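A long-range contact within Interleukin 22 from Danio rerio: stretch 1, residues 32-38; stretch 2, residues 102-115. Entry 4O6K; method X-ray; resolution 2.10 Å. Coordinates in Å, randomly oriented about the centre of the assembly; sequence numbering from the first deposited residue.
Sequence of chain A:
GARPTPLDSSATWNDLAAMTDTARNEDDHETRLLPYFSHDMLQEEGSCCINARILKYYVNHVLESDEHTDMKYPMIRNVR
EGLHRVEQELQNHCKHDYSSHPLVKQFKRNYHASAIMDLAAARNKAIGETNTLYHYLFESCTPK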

# COMPACT_ATOMS: atom_id res chain seq x y z
N ARG A 32 0.71 -12.91 -5.63
CA ARG A 32 0.67 -11.57 -5.04
C ARG A 32 1.56 -11.44 -3.80
O ARG A 32 1.82 -12.42 -3.10
N LEU A 33 2.01 -10.22 -3.55
CA LEU A 33 2.82 -9.91 -2.37
C LEU A 33 1.95 -9.41 -1.22
O LEU A 33 2.18 -9.77 -0.06
N LEU A 34 0.96 -8.58 -1.54
CA LEU A 34 -0.00 -8.12 -0.55
C LEU A 34 -0.83 -9.29 -0.03
O LEU A 34 -1.28 -10.13 -0.81
N PRO A 35 -1.02 -9.35 1.30
CA PRO A 35 -1.99 -10.30 1.84
C PRO A 35 -3.38 -9.99 1.28
O PRO A 35 -3.73 -8.82 1.15
N TYR A 36 -4.14 -11.02 0.95
CA TYR A 36 -5.46 -10.82 0.36
C TYR A 36 -6.51 -10.53 1.42
O TYR A 36 -6.67 -11.29 2.37
N PHE A 37 -7.21 -9.41 1.26
CA PHE A 37 -8.32 -9.06 2.13
C PHE A 37 -9.63 -9.21 1.38
O PHE A 37 -9.88 -8.52 0.40
N SER A 38 -10.47 -10.13 1.85
CA SER A 38 -11.80 -10.31 1.27
C SER A 38 -12.72 -9.18 1.71
O SER A 38 -12.36 -8.38 2.57
N PRO A 102 0.11 -10.89 12.23
CA PRO A 102 0.60 -11.89 11.27
C PRO A 102 0.59 -11.44 9.81
O PRO A 102 1.50 -11.80 9.06
N LEU A 103 -0.41 -10.66 9.41
CA LEU A 103 -0.55 -10.25 8.02
C LEU A 103 0.48 -9.21 7.60
O LEU A 103 0.95 -9.22 6.46
N VAL A 104 0.88 -8.35 8.51
CA VAL A 104 1.89 -7.38 8.25
C VAL A 104 3.20 -8.11 8.08
O VAL A 104 3.88 -7.87 7.18
N LYS A 105 3.52 -9.03 8.97
CA LYS A 105 4.72 -9.83 8.85
C LYS A 105 4.73 -10.63 7.55
O LYS A 105 5.74 -10.78 6.93
N GLN A 106 3.58 -11.10 7.14
CA GLN A 106 3.49 -11.88 5.91
C GLN A 106 3.96 -11.12 4.70
O GLN A 106 4.74 -11.61 3.91
N PHE A 107 3.47 -9.90 4.57
CA PHE A 107 3.88 -9.05 3.50
C PHE A 107 5.39 -8.86 3.50
O PHE A 107 6.04 -9.06 2.51
N LYS A 108 5.91 -8.45 4.64
CA LYS A 108 7.30 -8.24 4.81
C LYS A 108 8.13 -9.47 4.47
O LYS A 108 9.10 -9.40 3.75
N ARG A 109 7.67 -10.61 4.97
CA ARG A 109 8.26 -11.90 4.71
C ARG A 109 8.27 -12.24 3.24
O ARG A 109 9.28 -12.56 2.73
N ASN A 110 7.15 -12.15 2.58
CA ASN A 110 7.00 -12.44 1.16
C ASN A 110 7.75 -11.44 0.27
O ASN A 110 8.27 -11.80 -0.78
N TYR A 111 7.79 -10.18 0.70
CA TYR A 111 8.47 -9.14 -0.06
C TYR A 111 9.97 -9.38 0.00
O TYR A 111 10.67 -9.27 -1.01
N HIS A 112 10.45 -9.70 1.20
CA HIS A 112 11.86 -10.03 1.39
C HIS A 112 12.24 -11.28 0.60
O HIS A 112 13.30 -11.33 -0.02
N ALA A 113 11.37 -12.29 0.64
CA ALA A 113 11.59 -13.53 -0.10
C ALA A 113 11.70 -13.26 -1.59
O ALA A 113 12.45 -13.94 -2.30
N SER A 114 10.94 -12.28 -2.07
CA SER A 114 10.94 -11.93 -3.49
C SER A 114 12.14 -11.06 -3.82
O SER A 114 12.71 -11.14 -4.91
N ALA A 115 12.53 -10.21 -2.86
CA ALA A 115 13.65 -9.30 -3.03
C ALA A 115 14.97 -10.04 -3.19
O ALA A 115 15.90 -9.54 -3.82

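What holds an irregular segment against a helix when no hydrogen bond crosses between them? The answer is apolar packing. Residues 32-38 form neither helix nor strand, yet they lie along the helix of residues 102-115 and bury 465 Å² with it, both sides summed. The closest pair of CA atoms across the contact is Leu34 CA and Phe107 CA, 5.7 Å apart. Leu33 and Pro35 cover the most surface in the irregular segment, while Phe107 and Leu103 do so on the helix.

How does Leu33 reach so many helical residues? Its CA-to-CB bond points sideways relative to the helix, and the m, t rotamer (chi1 -63°, chi2 178°) carries the two methyl groups to different neighbours. Leu33 CD1 lies 4.0 Å from Tyr111 CD1, at the edge of the tyrosine ring, whereas Leu33 CD2 lies 3.8 Å from Asn110 O and 4.1 Å from Ser114 CB. Those helical residues follow one another at intervals of about one turn or less, so a single leucine can touch all three. Asn110 O is already occupied within the helix, accepting a hydrogen bond from Ser114 N at 3.0 Å, and the leucine methyl simply packs beside it. Closer to the backbone, Leu33 CB sits 3.9 Å from Phe107 CE1.

Why is Phe107 so central to the contact? With chi1 at 175° (t) and chi2 at 68°, its side chain meets three consecutive residues of the irregular segment. Leu33 O approaches Phe107 CD1 to 3.2 Å, and Leu34 N lies 4.0 Å from Phe107 CD1 as well; both backbone atoms are at the ring edge, near its plane. Leu34 starts away from the helix along its CA-to-CB bond, but its m, t side chain brings Leu34 CD2 to 4.3 Å from Phe107 CD1. Pro35 completes the set at the aliphatic part of the phenylalanine, with Pro35 CD 3.8 Å from Phe107 CB.

What do Pro35 and Phe37 add at the Leu103 end? Pro35 points toward the helix, and its C-gamma exo ring places Pro35 CG 3.3 Å from Leu103 O, a close van der Waals approach, while Pro35 CB lies 4.0 Å from Leu103 CD2. The m, t rotamer of Leu103 also sends Leu103 CD1 to 3.5 Å from Phe37 CZ. Phe37 leaves its backbone sideways, but chi1 of -81° (m) brings the end of its ring nearer to the helix, where it meets that methyl obliquely. Gln106, extended with chi1 and chi2 both t, borders this patch, with Gln106 NE2 4.0 Å from Pro35 CB.

Where, then, are the polar partners? None of them bridges the two stretches; some lie within the irregular segment and others elsewhere in the structure. Arg32 NE donates to Leu34 O at 2.7 Å in a nearly straight hydrogen bond, and Arg32 NH2 makes a weak one to Pro35 O at 3.3 Å. The guanidinium thus ties together the backbone around the residues that pack on the helix.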

# COMPACT_ATOMS: atom_id res chain seq x y z
CB ARG A 32 -0.78 -11.22 -4.68
CG ARG A 32 -1.46 -12.23 -3.79
CD ARG A 32 -2.92 -11.87 -3.58
NE ARG A 32 -3.08 -10.65 -2.80
CZ ARG A 32 -4.11 -9.82 -2.91
NH1 ARG A 32 -5.08 -10.08 -3.77
NH2 ARG A 32 -4.17 -8.73 -2.16
CB LEU A 33 3.90 -8.89 -2.71
CG LEU A 33 4.92 -9.35 -3.76
CD1 LEU A 33 5.92 -8.25 -4.07
CD2 LEU A 33 5.63 -10.61 -3.30
CB LEU A 34 -0.95 -7.07 -1.13
CG LEU A 34 -0.56 -5.60 -1.21
CD1 LEU A 34 -1.72 -4.82 -1.81
CD2 LEU A 34 -0.20 -5.06 0.16
CB PRO A 35 -1.94 -10.05 3.35
CG PRO A 35 -0.58 -9.46 3.58
CD PRO A 35 -0.27 -8.65 2.36
CB TYR A 36 -5.87 -12.04 -0.46
CG TYR A 36 -7.32 -12.02 -0.91
CD1 TYR A 36 -7.75 -11.17 -1.92
CD2 TYR A 36 -8.26 -12.86 -0.32
CE1 TYR A 36 -9.07 -11.15 -2.32
CE2 TYR A 36 -9.58 -12.85 -0.72
CZ TYR A 36 -9.98 -11.99 -1.72
OH TYR A 36 -11.29 -11.97 -2.12
CB PHE A 37 -8.18 -7.63 2.65
CG PHE A 37 -7.25 -7.49 3.83
CD1 PHE A 37 -5.88 -7.54 3.65
CD2 PHE A 37 -7.75 -7.31 5.11
CE1 PHE A 37 -5.02 -7.41 4.73
CE2 PHE A 37 -6.91 -7.18 6.19
CZ PHE A 37 -5.54 -7.23 6.00
CB SER A 38 -12.39 -11.66 1.67
OG SER A 38 -12.67 -11.70 3.05
CB PRO A 102 -0.38 -13.05 11.45
CG PRO A 102 -0.96 -12.89 12.79
CD PRO A 102 -0.90 -11.44 13.15
CB LEU A 103 -1.97 -9.72 7.76
CG LEU A 103 -3.08 -10.77 7.84
CD1 LEU A 103 -4.45 -10.14 7.68
CD2 LEU A 103 -2.86 -11.86 6.80
CB VAL A 104 1.99 -6.34 9.36
CG1 VAL A 104 3.11 -5.38 9.14
CG2 VAL A 104 0.70 -5.61 9.53
CB LYS A 105 4.91 -10.73 10.05
CG LYS A 105 5.62 -10.07 11.20
CD LYS A 105 5.30 -10.76 12.49
CE LYS A 105 3.83 -10.63 12.75
NZ LYS A 105 3.43 -9.69 13.80
CB GLN A 106 2.09 -12.39 5.66
CG GLN A 106 1.97 -13.26 4.44
CD GLN A 106 0.53 -13.66 4.15
OE1 GLN A 106 -0.16 -14.07 5.01
NE2 GLN A 106 0.11 -13.51 2.94
CB PHE A 107 3.18 -7.72 3.51
CG PHE A 107 3.70 -6.81 2.48
CD1 PHE A 107 3.48 -7.08 1.18
CD2 PHE A 107 4.47 -5.72 2.81
CE1 PHE A 107 3.98 -6.28 0.21
CE2 PHE A 107 4.99 -4.90 1.85
CZ PHE A 107 4.75 -5.19 0.54
CB LYS A 108 7.54 -7.83 6.24
CG LYS A 108 7.03 -6.46 6.59
CD LYS A 108 7.81 -5.86 7.73
CE LYS A 108 6.99 -5.77 8.99
NZ LYS A 108 7.05 -4.49 9.73
CB ARG A 109 7.54 -13.00 5.49
CG ARG A 109 8.05 -14.40 5.25
CD ARG A 109 7.59 -15.35 6.32
NE ARG A 109 6.18 -15.61 6.25
CZ ARG A 109 5.30 -15.15 7.09
NH1 ARG A 109 5.69 -14.39 8.06
NH2 ARG A 109 4.06 -15.43 6.95
CB ASN A 110 5.52 -12.49 0.78
CG ASN A 110 4.82 -13.70 1.38
OD1 ASN A 110 5.47 -14.64 1.83
ND2 ASN A 110 3.49 -13.68 1.38
CB TYR A 111 8.12 -7.75 0.47
CG TYR A 111 8.77 -6.61 -0.29
CD1 TYR A 111 8.41 -6.33 -1.60
CD2 TYR A 111 9.74 -5.82 0.31
CE1 TYR A 111 9.00 -5.29 -2.29
CE2 TYR A 111 10.33 -4.78 -0.37
CZ TYR A 111 9.96 -4.51 -1.67
OH TYR A 111 10.55 -3.48 -2.36
CB HIS A 112 12.17 -10.23 2.87
CG HIS A 112 13.62 -10.48 3.15
ND1 HIS A 112 14.12 -11.74 3.41
CD2 HIS A 112 14.67 -9.64 3.19
CE1 HIS A 112 15.42 -11.66 3.61
NE2 HIS A 112 15.78 -10.40 3.48
CB ALA A 113 10.46 -14.52 0.18
CB SER A 114 9.64 -11.21 -3.86
OG SER A 114 9.62 -10.88 -5.24
CB ALA A 115 13.73 -8.34 -1.84